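Local coordinates for protein 1-pyrroline-5-carboxylate dehydrogenase (Thermus thermophilus, PDB 1UZB) that probably catalyses the NAD(P)-dependent oxidation of the proline-derived intermediate 1-pyrroline-5-carboxylate, through its open-chain semialdehyde, to glutamate, as a member of the aldehyde dehydrogenase family, at residues E458-E463 and L469-K474; R28-E33 and G216-E221. All coordinates share one frame; numbering follows the deposited sequence.

Contact 1. Residues E458-E463 and L469-K474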
loop_
_atom_site.group_PDB
_atom_site.type_symbol
_atom_site.label_atom_id
_atom_site.label_comp_id
_atom_site.label_asym_id
_atom_site.label_seq_id
_atom_site.Cartn_x
_atom_site.Cartn_y
_atom_site.Cartn_z
ATOM N N GLU A 458 -20.865 -3.369 24.447
ATOM C CA GLU A 458 -19.434 -3.625 24.363
ATOM C C GLU A 458 -19.017 -4.775 25.278
ATOM O O GLU A 458 -18.063 -5.493 24.990
ATOM C CB GLU A 458 -18.650 -2.344 24.661
ATOM C CG GLU A 458 -18.970 -1.206 23.683
ATOM C CD GLU A 458 -18.715 -1.562 22.221
ATOM O OE1 GLU A 458 -19.106 -0.764 21.339
ATOM O OE2 GLU A 458 -18.124 -2.626 21.946
ATOM N N TRP A 459 -19.743 -4.950 26.376
ATOM C CA TRP A 459 -19.482 -6.044 27.306
ATOM C C TRP A 459 -19.782 -7.351 26.553
ATOM O O TRP A 459 -18.997 -8.297 26.577
ATOM C CB TRP A 459 -20.402 -5.883 28.522
ATOM C CG TRP A 459 -20.243 -6.883 29.623
ATOM C CD1 TRP A 459 -19.356 -7.915 29.687
ATOM C CD2 TRP A 459 -21.014 -6.938 30.829
ATOM N NE1 TRP A 459 -19.525 -8.613 30.863
ATOM C CE2 TRP A 459 -20.537 -8.033 31.581
ATOM C CE3 TRP A 459 -22.063 -6.165 31.347
ATOM C CZ2 TRP A 459 -21.073 -8.377 32.829
ATOM C CZ3 TRP A 459 -22.597 -6.507 32.588
ATOM C CH2 TRP A 459 -22.099 -7.604 33.314
ATOM N N ALA A 460 -20.922 -7.387 25.874
ATOM C CA ALA A 460 -21.311 -8.561 25.100
ATOM C C ALA A 460 -20.329 -8.832 23.955
ATOM O O ALA A 460 -20.066 -9.983 23.620
ATOM C CB ALA A 460 -22.709 -8.369 24.545
ATOM N N ARG A 461 -19.800 -7.772 23.348
ATOM C CA ARG A 461 -18.845 -7.928 22.256
ATOM C C ARG A 461 -17.645 -8.732 22.739
ATOM O O ARG A 461 -17.063 -9.512 21.987
ATOM C CB ARG A 461 -18.385 -6.553 21.752
ATOM C CG ARG A 461 -17.369 -6.597 20.607
ATOM C CD ARG A 461 -16.988 -5.187 20.159
ATOM N NE ARG A 461 -18.167 -4.449 19.715
ATOM C CZ ARG A 461 -18.621 -4.435 18.466
ATOM N NH1 ARG A 461 -17.984 -5.102 17.509
ATOM N NH2 ARG A 461 -19.742 -3.790 18.180
ATOM N N ARG A 462 -17.291 -8.541 24.007
ATOM C CA ARG A 462 -16.149 -9.230 24.592
ATOM C C ARG A 462 -16.476 -10.551 25.286
ATOM O O ARG A 462 -15.639 -11.455 25.307
ATOM C CB ARG A 462 -15.452 -8.323 25.616
ATOM C CG ARG A 462 -15.046 -6.948 25.105
ATOM C CD ARG A 462 -14.166 -6.224 26.121
ATOM N NE ARG A 462 -14.818 -6.067 27.421
ATOM C CZ ARG A 462 -15.779 -5.185 27.681
ATOM N NH1 ARG A 462 -16.210 -4.368 26.730
ATOM N NH2 ARG A 462 -16.310 -5.121 28.896
ATOM N N GLU A 463 -17.687 -10.677 25.828
ATOM C CA GLU A 463 -18.040 -11.874 26.591
ATOM C C GLU A 463 -19.198 -12.780 26.172
ATOM O O GLU A 463 -19.351 -13.858 26.743
ATOM C CB GLU A 463 -18.233 -11.477 28.057
ATOM C CG GLU A 463 -16.983 -10.899 28.710
ATOM C CD GLU A 463 -15.846 -11.901 28.784
ATOM O OE1 GLU A 463 -16.043 -12.972 29.394
ATOM O OE2 GLU A 463 -14.756 -11.619 28.235
ATOM N N LEU A 469 -22.379 -12.516 16.444
ATOM C CA LEU A 469 -23.149 -11.722 17.391
ATOM C C LEU A 469 -23.747 -10.494 16.712
ATOM O O LEU A 469 -23.078 -9.835 15.920
ATOM C CB LEU A 469 -22.221 -11.308 18.534
ATOM C CG LEU A 469 -22.749 -10.504 19.725
ATOM C CD1 LEU A 469 -23.854 -11.264 20.445
ATOM C CD2 LEU A 469 -21.589 -10.225 20.673
ATOM N N TYR A 470 -25.000 -10.188 17.033
ATOM C CA TYR A 470 -25.692 -9.058 16.423
ATOM C C TYR A 470 -26.357 -8.169 17.463
ATOM O O TYR A 470 -27.009 -8.669 18.393
ATOM C CB TYR A 470 -26.760 -9.560 15.451
ATOM C CG TYR A 470 -26.242 -10.530 14.416
ATOM C CD1 TYR A 470 -26.099 -11.889 14.706
ATOM C CD2 TYR A 470 -25.884 -10.086 13.145
ATOM C CE1 TYR A 470 -25.611 -12.785 13.746
ATOM C CE2 TYR A 470 -25.401 -10.963 12.187
ATOM C CZ TYR A 470 -25.266 -12.310 12.488
ATOM O OH TYR A 470 -24.794 -13.176 11.527
ATOM N N PHE A 471 -26.207 -6.855 17.302
ATOM C CA PHE A 471 -26.804 -5.901 18.228
ATOM C C PHE A 471 -27.927 -5.096 17.582
ATOM O O PHE A 471 -27.745 -4.477 16.528
ATOM C CB PHE A 471 -25.758 -4.922 18.773
ATOM C CG PHE A 471 -24.627 -5.572 19.511
ATOM C CD1 PHE A 471 -24.813 -6.763 20.210
ATOM C CD2 PHE A 471 -23.376 -4.967 19.540
ATOM C CE1 PHE A 471 -23.766 -7.337 20.927
ATOM C CE2 PHE A 471 -22.324 -5.529 20.253
ATOM C CZ PHE A 471 -22.519 -6.720 20.951
ATOM N N ASN A 472 -29.084 -5.108 18.236
ATOM C CA ASN A 472 -30.263 -4.379 17.792
ATOM C C ASN A 472 -30.759 -4.715 16.393
ATOM O O ASN A 472 -31.202 -3.845 15.643
ATOM C CB ASN A 472 -30.026 -2.876 17.970
ATOM C CG ASN A 472 -29.877 -2.503 19.432
ATOM O OD1 ASN A 472 -30.630 -2.996 20.278
ATOM N ND2 ASN A 472 -28.911 -1.648 19.745
ATOM N N ARG A 473 -30.698 -6.005 16.075
ATOM C CA ARG A 473 -31.163 -6.538 14.804
ATOM C C ARG A 473 -31.286 -8.059 14.900
ATOM O O ARG A 473 -30.824 -8.667 15.865
ATOM C CB ARG A 473 -30.213 -6.169 13.662
ATOM C CG ARG A 473 -28.768 -6.560 13.889
ATOM C CD ARG A 473 -28.076 -6.856 12.571
ATOM N NE ARG A 473 -28.480 -8.165 12.067
ATOM C CZ ARG A 473 -28.162 -8.654 10.872
ATOM N NH1 ARG A 473 -27.433 -7.939 10.026
ATOM N NH2 ARG A 473 -28.559 -9.873 10.534
ATOM N N LYS A 474 -31.909 -8.663 13.891
ATOM C CA LYS A 474 -32.110 -10.112 13.849
ATOM C C LYS A 474 -30.770 -10.845 13.892
ATOM O O LYS A 474 -29.740 -10.300 13.481
ATOM C CB LYS A 474 -32.866 -10.496 12.573
ATOM C CG LYS A 474 -32.076 -10.217 11.308
ATOM C CD LYS A 474 -32.837 -10.576 10.045
ATOM C CE LYS A 474 -31.931 -10.435 8.826
ATOM N NZ LYS A 474 -32.574 -10.880 7.556
#

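Contact 2. Residues R28-E33 and G216-E221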
loop_
_atom_site.group_PDB
_atom_site.type_symbol
_atom_site.label_atom_id
_atom_site.label_comp_id
_atom_site.label_asym_id
_atom_site.label_seq_id
_atom_site.Cartn_x
_atom_site.Cartn_y
_atom_site.Cartn_z
ATOM N N ARG A 28 -45.457 -21.714 -11.151
ATOM C CA ARG A 28 -46.310 -22.518 -12.009
ATOM C C ARG A 28 -45.498 -23.510 -12.841
ATOM O O ARG A 28 -45.859 -24.684 -12.935
ATOM C CB ARG A 28 -47.156 -21.605 -12.903
ATOM C CG ARG A 28 -48.300 -20.949 -12.147
ATOM C CD ARG A 28 -48.931 -19.796 -12.906
ATOM N NE ARG A 28 -50.105 -19.312 -12.191
ATOM C CZ ARG A 28 -50.544 -18.060 -12.212
ATOM N NH1 ARG A 28 -49.908 -17.135 -12.920
ATOM N NH2 ARG A 28 -51.618 -17.733 -11.510
ATOM N N ARG A 29 -44.397 -23.055 -13.431
ATOM C CA ARG A 29 -43.574 -23.952 -14.235
ATOM C C ARG A 29 -42.948 -25.067 -13.401
ATOM O O ARG A 29 -42.890 -26.214 -13.841
ATOM C CB ARG A 29 -42.489 -23.170 -14.975
ATOM C CG ARG A 29 -43.054 -22.237 -16.027
ATOM C CD ARG A 29 -41.990 -21.803 -17.009
ATOM N NE ARG A 29 -42.523 -20.884 -18.008
ATOM C CZ ARG A 29 -41.846 -20.466 -19.071
ATOM N NH1 ARG A 29 -40.607 -20.888 -19.276
ATOM N NH2 ARG A 29 -42.405 -19.619 -19.925
ATOM N N VAL A 30 -42.479 -24.741 -12.199
ATOM C CA VAL A 30 -41.891 -25.758 -11.336
ATOM C C VAL A 30 -42.955 -26.791 -10.961
ATOM O O VAL A 30 -42.706 -27.994 -11.012
ATOM C CB VAL A 30 -41.300 -25.133 -10.051
ATOM C CG1 VAL A 30 -40.973 -26.222 -9.035
ATOM C CG2 VAL A 30 -40.041 -24.352 -10.394
ATOM N N ARG A 31 -44.144 -26.316 -10.601
ATOM C CA ARG A 31 -45.242 -27.202 -10.227
ATOM C C ARG A 31 -45.638 -28.101 -11.394
ATOM O O ARG A 31 -45.932 -29.283 -11.209
ATOM C CB ARG A 31 -46.456 -26.382 -9.781
ATOM C CG ARG A 31 -47.672 -27.219 -9.403
ATOM C CD ARG A 31 -47.433 -28.022 -8.134
ATOM N NE ARG A 31 -48.574 -28.873 -7.801
ATOM C CZ ARG A 31 -48.928 -29.953 -8.490
ATOM N NH1 ARG A 31 -48.230 -30.324 -9.554
ATOM N NH2 ARG A 31 -49.982 -30.666 -8.116
ATOM N N GLU A 32 -45.643 -27.537 -12.595
ATOM C CA GLU A 32 -46.006 -28.291 -13.788
ATOM C C GLU A 32 -44.927 -29.314 -14.131
ATOM O O GLU A 32 -45.146 -30.220 -14.939
ATOM C CB GLU A 32 -46.230 -27.324 -14.954
ATOM C CG GLU A 32 -47.490 -26.474 -14.788
ATOM C CD GLU A 32 -47.533 -25.264 -15.706
ATOM O OE1 GLU A 32 -48.557 -24.546 -15.687
ATOM O OE2 GLU A 32 -46.551 -25.021 -16.439
ATOM N N GLU A 33 -43.774 -29.169 -13.486
ATOM C CA GLU A 33 -42.629 -30.047 -13.690
ATOM C C GLU A 33 -42.561 -31.165 -12.644
ATOM O O GLU A 33 -41.692 -32.033 -12.708
ATOM C CB GLU A 33 -41.346 -29.208 -13.647
ATOM C CG GLU A 33 -40.051 -29.981 -13.802
ATOM C CD GLU A 33 -38.838 -29.076 -13.708
ATOM O OE1 GLU A 33 -38.679 -28.397 -12.671
ATOM O OE2 GLU A 33 -38.045 -29.041 -14.673
ATOM N N GLY A 216 -30.782 -29.722 -5.482
ATOM C CA GLY A 216 -29.360 -29.988 -5.598
ATOM C C GLY A 216 -29.041 -30.385 -7.031
ATOM O O GLY A 216 -28.005 -30.009 -7.586
ATOM N N ALA A 217 -29.941 -31.151 -7.638
ATOM C CA ALA A 217 -29.757 -31.573 -9.018
ATOM C C ALA A 217 -29.782 -30.352 -9.937
ATOM O O ALA A 217 -29.001 -30.266 -10.880
ATOM C CB ALA A 217 -30.847 -32.557 -9.421
ATOM N N LYS A 218 -30.675 -29.404 -9.658
ATOM C CA LYS A 218 -30.762 -28.203 -10.479
ATOM C C LYS A 218 -29.491 -27.369 -10.363
ATOM O O LYS A 218 -29.081 -26.722 -11.326
ATOM C CB LYS A 218 -31.995 -27.374 -10.102
ATOM C CG LYS A 218 -33.301 -28.057 -10.470
ATOM C CD LYS A 218 -34.493 -27.131 -10.292
ATOM C CE LYS A 218 -35.778 -27.801 -10.752
ATOM N NZ LYS A 218 -36.915 -26.845 -10.770
ATOM N N VAL A 219 -28.862 -27.380 -9.191
ATOM C CA VAL A 219 -27.614 -26.647 -9.033
ATOM C C VAL A 219 -26.566 -27.338 -9.913
ATOM O O VAL A 219 -25.749 -26.675 -10.550
ATOM C CB VAL A 219 -27.156 -26.621 -7.553
ATOM C CG1 VAL A 219 -25.729 -26.091 -7.450
ATOM C CG2 VAL A 219 -28.104 -25.735 -6.742
ATOM N N PHE A 220 -26.597 -28.669 -9.974
ATOM C CA PHE A 220 -25.637 -29.370 -10.817
ATOM C C PHE A 220 -25.879 -29.140 -12.301
ATOM O O PHE A 220 -24.944 -29.208 -13.099
ATOM C CB PHE A 220 -25.580 -30.863 -10.488
ATOM C CG PHE A 220 -24.474 -31.202 -9.538
ATOM C CD1 PHE A 220 -24.594 -30.913 -8.183
ATOM C CD2 PHE A 220 -23.263 -31.704 -10.010
ATOM C CE1 PHE A 220 -23.527 -31.106 -7.313
ATOM C CE2 PHE A 220 -22.187 -31.902 -9.148
ATOM C CZ PHE A 220 -22.319 -31.602 -7.795
ATOM N N GLU A 221 -27.122 -28.855 -12.680
ATOM C CA GLU A 221 -27.401 -28.555 -14.079
ATOM C C GLU A 221 -26.613 -27.288 -14.404
ATOM O O GLU A 221 -26.063 -27.145 -15.493
ATOM C CB GLU A 221 -28.890 -28.288 -14.307
ATOM C CG GLU A 221 -29.770 -29.523 -14.323
ATOM C CD GLU A 221 -31.208 -29.184 -14.655
ATOM O OE1 GLU A 221 -31.807 -28.371 -13.924
ATOM O OE2 GLU A 221 -31.740 -29.726 -15.646
HETATM O O HOH W 1 -37.395 -26.303 -13.362
#

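Contact 1. Residues E458-E463 and L469-K474
In the beta-alpha-beta unit of strand 446-450, helix 454-463 and strand 468-471, the helix meets the second strand as Phe-471 and Leu-469 touch Ala-460 and Arg-461. The axes of helix 458-463 and strand 469-471 run almost exactly antiparallel (176°) and approach to 9.7 Å, the usual way a crossover helix lies over its sheet. Phe-471 buries more surface than any other residue of the contact. Its CG stands anti to the carbonyl carbon (chi1 -59°), and the ring reaches the helix with CE1 3.9 Å from Ala-460 CB, while the backbone N of Arg-461 lies at the ring edge, in its plane. The Arg-461 guanidinium is turned 83° from the ring and comes in obliquely, NH2 being 3.7 Å from CE2 of Phe-471. The guanidinium is also held within its own helix, where NE donates to Glu-458 OE2 on the syn side at 2.9 Å, in a salt bridge one turn back. Arg-461 NH1 forms a second salt bridge with Glu-168 of the second subunit; a strand of that subunit pairs in parallel with residues 469-471 and carries the sheet across the interface. Beside the ring, Leu-469 lays one methyl against the helix backbone: CD2 is 3.9 Å from Arg-461 CA and 3.3 Å from Ala-460 O.

Contact 2. Residues R28-E33 and G216-E221
Helix 17-32 and helix 213-226 keep their backbones well apart where Glu-33 meets Lys-218: the closest alpha carbons, those of Val-30 and Lys-218, are 11.4 Å from each other. Long side chains span the distance. Lys-218 is extended beyond CG, and its NZ donates to Glu-33 OE1 at 3.0 Å in a salt bridge that meets the oxygen nearly along its C-O bond. Glu-33 sets CG anti to the backbone N (chi1 178°) and stretches out in turn, and the two side chains run antiparallel alongside each other. A water ties the pair a second time, donating to Glu-33 OE1 at 2.6 Å and accepting from Lys-218 NZ at 2.7 Å. Val-30 CG2 adds an apolar neighbour, 4.0 Å from the same NZ. The ammonium also bonds to Thr-119 OG1 on helix 113-124, and the other carboxylate oxygen, Glu-33 OE2, forms a salt bridge with Arg-36, which is shared with Glu-221. An alanine in place of Glu-33 would probably leave Lys-218 without the carboxylate of its salt bridge, Arg-36 with Glu-221 alone of the two described, and the bridging water without the acceptor for the hydrogen it donates. Alternating charges of this kind imply that the buried ammonium is likely to stay protonated, its positive charge balanced by the carboxylate while water and hydroxyl share its remaining hydrogens.

Both segments of contact 2 come earlier in the sequence than those of contact 1, and the two contacts lie on opposite sides of the chain's centre, 40 Å apart between centres and about 21 Å between nearest atoms. They share no helix, strand or sheet. Contact 2 brings the N-terminal helix 17-32 to helix 213-226, a pairing distant in sequence and untouched by other chains of the assembly. In contact 1, residues 469-471 lie in the outermost strand, within this chain, of the seven-stranded sheet, which another subunit extends. Together they illustrate two ways of building one chain: a long-range polar link within the subunit, and local side-chain packing of a beta-alpha-beta unit beside the subunit interface.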